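Local coordinates for ankyrin repeat and SAM domain-containing protein 4B (PDB 5F3X) that probably acts as a scaffold in protein assemblies, using its sterile alpha motif domain and C-terminal PDZ-binding tail for protein-protein interaction, at residues M51-G54 against P55-K58. Numbering follows the deposited sequence.
Sequences MQLG and PRKK
Arg56 reaches back over the start of its own helix to hold the turn that leads into it. Its NH1 donates to the carbonyl of Met51, with NH1 to O at 3.0 Å and an N-H...O angle of 167°; the oxygen lies only 3° out of the guanidinium plane, so the bond is made at the group's edge. A bend at chi3 folds the chain back, and Leu53 CA lies centrally against one face of the guanidinium, 3.5 Å from its plane. NE is salt-bridged to Asp43, at the start of helix 43-48, which should limit both the position and the rotation of the group. Replacing Arg56 with an alanine would probably leave the Met51 carbonyl and Asp43 without these partners and remove the flat group lying against Leu53 CA.

The tightly packed side is the buried one: the Met51 and Pro55 side chains run past each other in opposite directions, Met51 CG (chi1 -177°) 4.0 Å from Pro55 CB, and Phe24 touches both residues. On the solvent side, exposed Leu53 meets the aliphatic part of exposed Lys57, CD1 lying 3.6 Å from CE, while the extended Lys58 chain runs past the Gly54 carbonyl with few contacts.

Gln52 occupies the N-cap, and its carbonyl accepts the first i to i+4 bond, from Arg56 N at 3.0 Å. Pro55, lacking an N-H, fits the first turn without losing a helical bond. The arrangement is a helix N-terminus, here opening the long C-terminal helix of a SAM domain.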
# COMPACT_ATOMS: atom_id res chain seq x y z
N MET B 51 -23.34 15.06 21.56
CA MET B 51 -23.25 15.10 20.11
C MET B 51 -24.66 15.18 19.54
O MET B 51 -25.54 14.41 19.94
CB MET B 51 -22.50 13.87 19.58
CG MET B 51 -22.30 13.86 18.08
SD MET B 51 -20.95 12.80 17.55
CE MET B 51 -19.74 13.21 18.80
N GLN B 52 -24.89 16.12 18.63
CA GLN B 52 -26.26 16.25 18.15
C GLN B 52 -26.53 15.23 17.04
O GLN B 52 -25.63 14.56 16.53
CB GLN B 52 -26.52 17.68 17.68
CG GLN B 52 -26.16 18.72 18.73
CD GLN B 52 -27.18 19.83 18.86
OE1 GLN B 52 -28.33 19.59 19.26
NE2 GLN B 52 -26.77 21.05 18.53
N LEU B 53 -27.80 15.17 16.63
CA LEU B 53 -28.26 14.02 15.85
C LEU B 53 -27.50 13.89 14.53
O LEU B 53 -27.11 12.79 14.14
CB LEU B 53 -29.77 14.13 15.58
CG LEU B 53 -30.42 13.09 14.66
CD1 LEU B 53 -30.09 11.68 15.08
CD2 LEU B 53 -31.90 13.29 14.71
N GLY B 54 -27.24 15.01 13.85
CA GLY B 54 -26.59 14.99 12.58
C GLY B 54 -25.25 14.29 12.61
O GLY B 54 -25.02 13.32 11.88
N PRO B 55 -24.32 14.76 13.45
CA PRO B 55 -23.01 14.09 13.49
C PRO B 55 -23.07 12.73 14.13
O PRO B 55 -22.24 11.88 13.78
CB PRO B 55 -22.12 15.07 14.26
CG PRO B 55 -22.98 16.14 14.76
CD PRO B 55 -24.28 16.12 14.03
N ARG B 56 -24.02 12.47 15.02
CA ARG B 56 -24.18 11.12 15.55
C ARG B 56 -24.39 10.13 14.41
O ARG B 56 -23.71 9.10 14.34
CB ARG B 56 -25.36 11.07 16.52
CG ARG B 56 -24.97 10.85 17.97
CD ARG B 56 -25.98 11.48 18.91
NE ARG B 56 -27.36 11.11 18.60
CZ ARG B 56 -28.40 11.92 18.81
NH1 ARG B 56 -28.18 13.12 19.31
NH2 ARG B 56 -29.64 11.55 18.51
N LYS B 57 -25.32 10.45 13.49
CA LYS B 57 -25.59 9.56 12.37
C LYS B 57 -24.36 9.38 11.49
O LYS B 57 -24.05 8.26 11.07
CB LYS B 57 -26.77 10.09 11.56
CG LYS B 57 -28.09 10.23 12.35
CD LYS B 57 -28.64 8.90 12.88
CE LYS B 57 -28.28 8.64 14.37
NZ LYS B 57 -28.26 7.19 14.68
N LYS B 58 -23.63 10.46 11.21
CA LYS B 58 -22.44 10.35 10.37
C LYS B 58 -21.38 9.50 11.04
O LYS B 58 -20.80 8.61 10.41
CB LYS B 58 -21.90 11.74 10.02
CG LYS B 58 -22.66 12.43 8.88
CD LYS B 58 -22.55 13.95 8.93
CE LYS B 58 -23.38 14.57 7.82
NZ LYS B 58 -23.10 16.03 7.65